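Local atomic coordinates of dihydroorotase (Saccharomyces cerevisiae, PDB entry 6L0B), a protein that catalyses the reversible cyclisation of N-carbamoyl-L-aspartate to dihydroorotate, the third step of de novo pyrimidine biosynthesis, using zinc ions. Residues H14-E19 and Y39-L44; S257-H262 and G276-S281; L25-I30 and Q62-K67. All coordinates share one frame; numbering follows the deposited sequence.

Interaction 1: H14-E19 and Y39-L44. With ZN (zinc ion), chain E; URF (5-fluorouracil), chain G.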
# COMPACT_ATOMS: atom_id res chain seq x y z
N HIS A 14 2.34 -6.07 -23.67
CA HIS A 14 1.39 -6.18 -22.56
C HIS A 14 0.51 -4.93 -22.58
O HIS A 14 0.83 -3.93 -21.94
CB HIS A 14 2.10 -6.32 -21.23
CG HIS A 14 1.23 -6.88 -20.14
ND1 HIS A 14 1.57 -8.00 -19.42
CD2 HIS A 14 0.04 -6.46 -19.64
CE1 HIS A 14 0.64 -8.24 -18.52
NE2 HIS A 14 -0.30 -7.32 -18.64
N VAL A 15 -0.60 -5.00 -23.29
CA VAL A 15 -1.45 -3.85 -23.51
C VAL A 15 -2.87 -4.21 -23.10
O VAL A 15 -3.32 -5.34 -23.33
CB VAL A 15 -1.40 -3.39 -24.98
CG1 VAL A 15 -2.35 -2.23 -25.20
CG2 VAL A 15 0.02 -3.01 -25.40
N HIS A 16 -3.56 -3.28 -22.44
CA HIS A 16 -5.00 -3.35 -22.22
C HIS A 16 -5.66 -2.12 -22.83
O HIS A 16 -5.22 -1.00 -22.55
CB HIS A 16 -5.35 -3.46 -20.72
CG HIS A 16 -4.67 -4.59 -20.00
ND1 HIS A 16 -5.36 -5.63 -19.42
CD2 HIS A 16 -3.36 -4.83 -19.75
CE1 HIS A 16 -4.51 -6.48 -18.88
NE2 HIS A 16 -3.28 -6.02 -19.06
N VAL A 17 -6.72 -2.32 -23.63
CA VAL A 17 -7.41 -1.22 -24.30
C VAL A 17 -8.91 -1.21 -24.06
O VAL A 17 -9.61 -0.35 -24.60
CB VAL A 17 -7.14 -1.17 -25.83
CG1 VAL A 17 -5.66 -0.98 -26.14
CG2 VAL A 17 -7.74 -2.39 -26.51
N ARG A 18 -9.44 -2.17 -23.30
CA ARG A 18 -10.85 -2.19 -22.89
C ARG A 18 -11.75 -2.24 -24.13
O ARG A 18 -11.38 -2.78 -25.18
CB ARG A 18 -11.16 -1.02 -21.95
CG ARG A 18 -10.08 -0.69 -20.90
CD ARG A 18 -9.94 -1.76 -19.80
NE ARG A 18 -9.06 -1.34 -18.69
CZ ARG A 18 -8.29 -2.15 -17.93
NH1 ARG A 18 -8.21 -3.48 -18.11
NH2 ARG A 18 -7.54 -1.59 -16.98
N GLU A 19 -12.97 -1.73 -23.98
CA GLU A 19 -13.97 -1.67 -25.03
C GLU A 19 -14.61 -0.29 -25.06
O GLU A 19 -14.12 0.64 -24.39
CB GLU A 19 -15.01 -2.76 -24.83
CG GLU A 19 -14.53 -4.15 -25.20
CD GLU A 19 -15.59 -5.22 -24.99
OE1 GLU A 19 -15.94 -5.50 -23.82
OE2 GLU A 19 -16.08 -5.78 -26.01
N TYR A 39 0.70 -6.25 -28.09
CA TYR A 39 0.04 -7.51 -27.74
C TYR A 39 -1.18 -7.21 -26.87
O TYR A 39 -1.04 -6.72 -25.75
CB TYR A 39 1.03 -8.42 -27.00
CG TYR A 39 0.48 -9.77 -26.64
CD1 TYR A 39 0.27 -10.73 -27.62
CD2 TYR A 39 0.19 -10.10 -25.32
CE1 TYR A 39 -0.22 -11.98 -27.30
CE2 TYR A 39 -0.30 -11.37 -24.99
CZ TYR A 39 -0.50 -12.30 -25.99
OH TYR A 39 -0.98 -13.56 -25.68
N ILE A 40 -2.39 -7.52 -27.37
CA ILE A 40 -3.63 -7.11 -26.71
C ILE A 40 -4.07 -8.19 -25.72
O ILE A 40 -4.03 -9.39 -26.02
CB ILE A 40 -4.74 -6.80 -27.73
CG1 ILE A 40 -4.23 -5.80 -28.77
CG2 ILE A 40 -5.99 -6.20 -27.05
CD1 ILE A 40 -3.74 -4.52 -28.16
N MET A 41 -4.48 -7.77 -24.53
CA MET A 41 -4.82 -8.68 -23.43
C MET A 41 -6.32 -8.99 -23.40
O MET A 41 -7.14 -8.23 -23.94
CB MET A 41 -4.37 -8.08 -22.10
CG MET A 41 -2.86 -8.26 -21.84
SD MET A 41 -2.25 -9.97 -21.90
CE MET A 41 -0.48 -9.69 -21.63
N PRO A 42 -6.72 -10.14 -22.84
CA PRO A 42 -8.11 -10.62 -23.01
C PRO A 42 -9.08 -10.38 -21.85
O PRO A 42 -10.21 -10.89 -21.93
CB PRO A 42 -7.88 -12.13 -23.17
CG PRO A 42 -6.71 -12.41 -22.19
CD PRO A 42 -5.89 -11.13 -22.12
N ASN A 43 -8.70 -9.65 -20.80
CA ASN A 43 -9.51 -9.57 -19.59
C ASN A 43 -10.61 -8.50 -19.72
O ASN A 43 -10.68 -7.51 -18.99
CB ASN A 43 -8.62 -9.30 -18.39
CG ASN A 43 -7.97 -7.94 -18.45
OD1 ASN A 43 -7.84 -7.37 -19.55
ND2 ASN A 43 -7.59 -7.39 -17.30
N LEU A 44 -11.45 -8.69 -20.73
CA LEU A 44 -12.67 -7.90 -20.88
C LEU A 44 -13.78 -8.60 -20.10
O LEU A 44 -13.58 -9.67 -19.53
CB LEU A 44 -13.03 -7.72 -22.36
CG LEU A 44 -12.28 -6.78 -23.31
CD1 LEU A 44 -10.81 -6.99 -23.23
CD2 LEU A 44 -12.75 -7.04 -24.73
ZN ZN E . -2.05 -6.62 -17.44
N1 URF G . -3.79 -4.93 -13.53
C2 URF G . -3.65 -5.98 -14.56
N3 URF G . -4.67 -5.99 -15.65
C4 URF G . -5.73 -4.99 -15.69
C5 URF G . -5.86 -3.97 -14.65
C6 URF G . -4.88 -3.97 -13.59
O2 URF G . -2.76 -6.79 -14.51
O4 URF G . -6.56 -4.93 -16.53
F5 URF G . -6.93 -3.09 -14.76
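Met41 lies beneath both His14 and His16, whose NE2 atoms bind the same zinc ion at 2.2 and 2.1 Å respectively. Its CE sits over the centre of the His14 imidazole, 3.5 Å from the ring centroid, while CB covers one face of the His16 ring nearer its rim; a bend at chi2 (-56°) lets one flexible, apolar chain pad both ligands. The opposite face of His16 meets 5-fluorouracil. At the ring edge, ND1 donates to Asn43 OD1 (3.0 Å) from 29° off the carbonyl plane, so NE2 keeps its lone pair for zinc and the ring is checked from turning. The other half of that amide, ND2, gives a hydrogen to O4 of 5-fluorouracil (2.8 Å), which also takes a nearly straight bond from Arg18 NH1 (2.7 Å). An alanine at Asn43 takes away ND1's acceptor and one of O4's two donors, and is likely to leave the His16 ring freer to turn. Farther out, the parallel strands set the ligands in place: Val15 N bonds to Tyr39 O, and Met41 N to Val15 O. Two donors converging on O4 would probably polarise the carbonyl, consistent with a pocket built to hold a pyrimidine-like ring beside the metal.

Interaction 2: S257-H262 and G276-S281. With ZN (zinc ion), chain E; URF (5-fluorouracil), chain G.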
# COMPACT_ATOMS: atom_id res chain seq x y z
N SER A 257 4.14 -2.83 -21.32
CA SER A 257 3.79 -1.73 -20.42
C SER A 257 2.77 -2.13 -19.36
O SER A 257 2.79 -1.57 -18.26
CB SER A 257 3.21 -0.57 -21.22
OG SER A 257 1.83 -0.81 -21.50
N ASP A 258 1.87 -3.06 -19.65
CA ASP A 258 0.65 -3.25 -18.85
C ASP A 258 -0.02 -1.91 -18.57
O ASP A 258 -0.45 -1.61 -17.45
CB ASP A 258 0.95 -4.00 -17.54
CG ASP A 258 -0.32 -4.32 -16.73
OD1 ASP A 258 -1.43 -4.37 -17.30
OD2 ASP A 258 -0.19 -4.56 -15.52
N SER A 259 -0.08 -1.07 -19.59
CA SER A 259 -0.90 0.11 -19.43
C SER A 259 -2.34 -0.37 -19.25
O SER A 259 -2.88 -1.04 -20.13
CB SER A 259 -0.72 1.04 -20.63
OG SER A 259 -1.51 2.21 -20.52
N ALA A 260 -2.93 -0.10 -18.08
CA ALA A 260 -4.26 -0.58 -17.70
C ALA A 260 -5.16 0.61 -17.35
O ALA A 260 -5.21 1.04 -16.18
CB ALA A 260 -4.18 -1.55 -16.53
N PRO A 261 -5.89 1.15 -18.32
CA PRO A 261 -6.70 2.36 -18.06
C PRO A 261 -7.96 2.06 -17.26
O PRO A 261 -8.54 0.98 -17.40
CB PRO A 261 -7.01 2.89 -19.47
CG PRO A 261 -6.88 1.68 -20.38
CD PRO A 261 -5.89 0.76 -19.74
N HIS A 262 -8.31 2.98 -16.36
CA HIS A 262 -9.58 3.01 -15.59
C HIS A 262 -10.02 4.46 -15.49
O HIS A 262 -9.17 5.35 -15.35
CB HIS A 262 -9.46 2.44 -14.17
CG HIS A 262 -8.83 1.09 -14.09
ND1 HIS A 262 -9.55 -0.06 -13.84
CD2 HIS A 262 -7.53 0.71 -14.17
CE1 HIS A 262 -8.74 -1.10 -13.81
NE2 HIS A 262 -7.51 -0.66 -14.01
N GLY A 276 -4.20 -0.81 -11.61
CA GLY A 276 -3.81 -0.44 -12.96
C GLY A 276 -3.22 0.95 -13.16
O GLY A 276 -3.79 1.97 -12.74
N VAL A 277 -2.11 1.00 -13.87
CA VAL A 277 -1.46 2.27 -14.17
C VAL A 277 -1.55 2.48 -15.67
O VAL A 277 -1.19 1.59 -16.45
CB VAL A 277 0.01 2.28 -13.71
CG1 VAL A 277 0.69 3.50 -14.23
CG2 VAL A 277 0.08 2.22 -12.19
N TYR A 278 -2.02 3.66 -16.07
CA TYR A 278 -2.14 3.97 -17.49
C TYR A 278 -0.89 4.70 -17.95
O TYR A 278 -0.65 5.85 -17.54
CB TYR A 278 -3.37 4.82 -17.78
CG TYR A 278 -3.42 5.24 -19.21
CD1 TYR A 278 -3.73 4.34 -20.20
CD2 TYR A 278 -3.13 6.56 -19.58
CE1 TYR A 278 -3.78 4.72 -21.52
CE2 TYR A 278 -3.17 6.95 -20.90
CZ TYR A 278 -3.49 6.03 -21.86
OH TYR A 278 -3.54 6.41 -23.18
N SER A 279 -0.15 4.07 -18.87
CA SER A 279 1.10 4.61 -19.37
C SER A 279 1.19 4.60 -20.89
O SER A 279 2.24 4.99 -21.42
CB SER A 279 2.27 3.81 -18.79
OG SER A 279 2.14 2.45 -19.14
N GLN A 280 0.15 4.12 -21.56
CA GLN A 280 0.21 4.01 -23.04
C GLN A 280 0.64 5.34 -23.68
O GLN A 280 1.67 5.37 -24.32
CB GLN A 280 -1.15 3.56 -23.59
CG GLN A 280 -1.05 2.81 -24.91
CD GLN A 280 -0.39 1.47 -24.75
OE1 GLN A 280 -0.97 0.52 -24.23
NE2 GLN A 280 0.85 1.37 -25.21
N SER A 281 0.00 6.42 -23.37
CA SER A 281 0.16 7.66 -24.10
C SER A 281 1.61 8.12 -24.20
O SER A 281 1.91 8.95 -25.06
CB SER A 281 -0.68 8.73 -23.42
OG SER A 281 -2.04 8.48 -23.71
ZN ZN E . -2.05 -6.62 -17.44
N1 URF G . -3.79 -4.93 -13.53
C2 URF G . -3.65 -5.98 -14.56
N3 URF G . -4.67 -5.99 -15.65
C4 URF G . -5.73 -4.99 -15.69
C5 URF G . -5.86 -3.97 -14.65
C6 URF G . -4.88 -3.97 -13.59
O2 URF G . -2.76 -6.79 -14.51
O4 URF G . -6.56 -4.93 -16.53
F5 URF G . -6.93 -3.09 -14.76
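Ser259 OG reaches into the turn at Ser279 and Gln280 and accepts both of their backbone N-H groups, at 2.8 Å from Ser279 N and 2.7 Å from Gln280 N. Its chi1 of 180° sets the hydroxyl opposite its own amide, which lets the oxygen leave its chain and grip the other; serine suits the place because it is small and carries a good acceptor. One residue pair along, Ala260 N donates to Val277 O at 2.9 Å, the hydrogen bond coming from above the carbonyl plane. Ser257 braces its own segment in an ST turn, its OG accepting from Ser259 N. Between these serines, Asp258 has CG anti to its amide nitrogen (chi1 -175°) and sends OD1 to the zinc ion at 2.3 Å, joining His14 and His16.

Tyr278 holds one ring face under Gln280 N, meets Pro261 CB through CD1 (3.7 Å) and pairs its OH with Ser281 OG. The amide of Gln280 turns back at chi2, and its NE2 bonds to Asp12. A CB at Gly276 would run into His262 NE2, Ala260 O and, at these backbone angles, the preceding carbonyl, so glycine fits; its bare CA, with Ala260 CB, borders the 5-fluorouracil ring. Chemically, neutral hydroxyl and amide groups fix the backbone on both sides of a zinc-binding carboxylate, so that OD1 is probably presented to the metal with little freedom to drift.

Interaction 3: L25-I30 and Q62-K67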
# COMPACT_ATOMS: atom_id res chain seq x y z
N LEU A 25 -10.87 5.87 -27.00
CA LEU A 25 -9.91 6.80 -26.42
C LEU A 25 -8.49 6.23 -26.46
O LEU A 25 -7.53 6.96 -26.74
CB LEU A 25 -10.31 7.14 -24.98
CG LEU A 25 -9.42 8.15 -24.25
CD1 LEU A 25 -8.91 9.26 -25.14
CD2 LEU A 25 -10.12 8.75 -23.06
N VAL A 26 -8.34 4.95 -26.14
CA VAL A 26 -7.04 4.43 -25.77
C VAL A 26 -6.27 3.86 -26.96
O VAL A 26 -5.08 4.12 -27.11
CB VAL A 26 -7.25 3.39 -24.66
CG1 VAL A 26 -6.15 2.33 -24.64
CG2 VAL A 26 -7.39 4.11 -23.31
N THR A 27 -6.97 3.14 -27.84
CA THR A 27 -6.29 2.46 -28.95
C THR A 27 -5.43 3.37 -29.83
O THR A 27 -4.31 2.96 -30.17
CB THR A 27 -7.34 1.70 -29.76
OG1 THR A 27 -8.27 1.08 -28.87
CG2 THR A 27 -6.66 0.64 -30.54
N PRO A 28 -5.85 4.58 -30.22
CA PRO A 28 -4.93 5.45 -30.98
C PRO A 28 -3.68 5.89 -30.19
O PRO A 28 -2.68 6.31 -30.80
CB PRO A 28 -5.81 6.65 -31.35
CG PRO A 28 -7.25 6.12 -31.24
CD PRO A 28 -7.20 5.17 -30.10
N LYS A 29 -3.69 5.78 -28.87
CA LYS A 29 -2.54 6.22 -28.09
C LYS A 29 -1.39 5.21 -28.09
O LYS A 29 -0.29 5.54 -27.63
CB LYS A 29 -3.00 6.53 -26.67
CG LYS A 29 -4.20 7.46 -26.59
CD LYS A 29 -3.88 8.79 -27.23
CE LYS A 29 -4.68 9.93 -26.63
NZ LYS A 29 -6.11 9.81 -26.96
N ILE A 30 -1.61 3.97 -28.54
CA ILE A 30 -0.48 3.07 -28.75
C ILE A 30 0.51 3.70 -29.73
O ILE A 30 1.72 3.75 -29.48
CB ILE A 30 -0.96 1.70 -29.27
CG1 ILE A 30 -1.96 1.06 -28.30
CG2 ILE A 30 0.25 0.81 -29.58
CD1 ILE A 30 -2.59 -0.19 -28.88
N GLN A 62 -8.29 -2.48 -35.37
CA GLN A 62 -7.72 -2.07 -36.65
C GLN A 62 -8.47 -0.88 -37.22
O GLN A 62 -7.86 0.00 -37.85
CB GLN A 62 -7.73 -3.22 -37.64
CG GLN A 62 -6.62 -4.22 -37.44
CD GLN A 62 -5.23 -3.65 -37.73
OE1 GLN A 62 -5.06 -2.43 -37.96
NE2 GLN A 62 -4.22 -4.53 -37.71
N LYS A 63 -9.79 -0.82 -37.02
CA LYS A 63 -10.52 0.35 -37.52
C LYS A 63 -10.16 1.62 -36.75
O LYS A 63 -10.00 2.67 -37.36
CB LYS A 63 -12.04 0.09 -37.48
CG LYS A 63 -12.86 1.37 -37.60
CD LYS A 63 -13.76 1.40 -38.84
CE LYS A 63 -14.29 2.81 -39.05
NZ LYS A 63 -15.04 3.28 -37.82
N LEU A 64 -9.95 1.52 -35.43
CA LEU A 64 -9.63 2.70 -34.63
C LEU A 64 -8.17 3.14 -34.78
O LEU A 64 -7.86 4.32 -34.58
CB LEU A 64 -9.98 2.43 -33.17
CG LEU A 64 -11.46 2.20 -32.82
CD1 LEU A 64 -11.59 1.33 -31.57
CD2 LEU A 64 -12.20 3.53 -32.61
N ALA A 65 -7.28 2.20 -35.12
CA ALA A 65 -5.84 2.47 -35.27
C ALA A 65 -5.34 1.60 -36.42
O ALA A 65 -4.83 0.49 -36.20
CB ALA A 65 -5.07 2.20 -33.98
N PRO A 66 -5.48 2.07 -37.66
CA PRO A 66 -5.11 1.24 -38.82
C PRO A 66 -3.61 0.96 -38.96
O PRO A 66 -3.24 -0.08 -39.52
CB PRO A 66 -5.63 2.05 -40.01
CG PRO A 66 -6.61 3.05 -39.42
CD PRO A 66 -6.09 3.35 -38.06
N LYS A 67 -2.73 1.83 -38.47
CA LYS A 67 -1.30 1.60 -38.67
C LYS A 67 -0.66 0.80 -37.52
O LYS A 67 0.56 0.57 -37.55
CB LYS A 67 -0.55 2.93 -38.86
CG LYS A 67 -0.69 3.49 -40.28
CD LYS A 67 -0.05 4.86 -40.43
CE LYS A 67 -1.10 5.92 -40.76
NZ LYS A 67 -0.59 7.29 -40.43
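Thr27 and Ala65 meet through methyl groups, with Thr27 CG2 4.1 Å from Ala65 CB, at the middle of a small interface that buries 170 Å² in all. All the contact between the two segments is of the van der Waals kind. The Ala65 methyl also lies 4.0 Å from Thr27 O, and Pro28 brings its CG to 3.8 Å from Leu64 O. Leu64 CD1 approaches Thr27 OG1 only loosely, and the rest of the side chain leans on Cys23 and Glu24. The short alanine side chain suits the spot, since Pro28 and Ala65 bring their CA atoms to 5.3 Å and leave room for little more than a methyl at that point.

The polar bonds lie on the 25-30 side, and none cross. Chi1 of -41° sets Thr27 OG1 beside its backbone nitrogen and CG2 anti to it, which directs the methyl to Ala65 and leaves OG1 to bond with Cys23 O, a helix turn back. Lys29 NZ folds round to Leu25 O at 3.2 Å, in the carbonyl plane, and Lys29 N bonds to Val26 O; together these tie up carbonyls near the junction of helices 20-26 and 28-32, where Pro28, having no N-H, leaves no amide donor wanting a partner. Ala65, the first residue beyond the helix to leave helical angles, adopts an extended backbone that suits the residue before a proline.

Phe70 of strand 69-71 lies against Thr27, Ile30 and Gln62. Helix 20-26 follows strand 11-15 and helix 51-64 follows strand 37-40; such helices over parallel strands form the outer layer of the TIM barrel of metallo-dependent hydrolases.

In the fold
Interactions 1 and 2 lie at the C-terminal ends of the barrel strands, each with its centre about 9 Å from that of the chain and 10 Å from the other; interaction 3 lies farther out, about 17 Å from the chain centre. Along the sequence interactions 1 and 3 interleave: strand 11-15, helices 20-26 and 28-32, and strand 37-40 form a beta-alpha-beta crossover, and helix 51-64 with strand 69-71 completes a second, while the segments of interaction 2 follow strand 253-255 much later. Interactions 1 and 2 share the zinc and the 5-fluorouracil, bringing distant parts of the chain to one site. Val17 and Pro261 both pack on Val26, so helix 20-26 lies against both inner contacts.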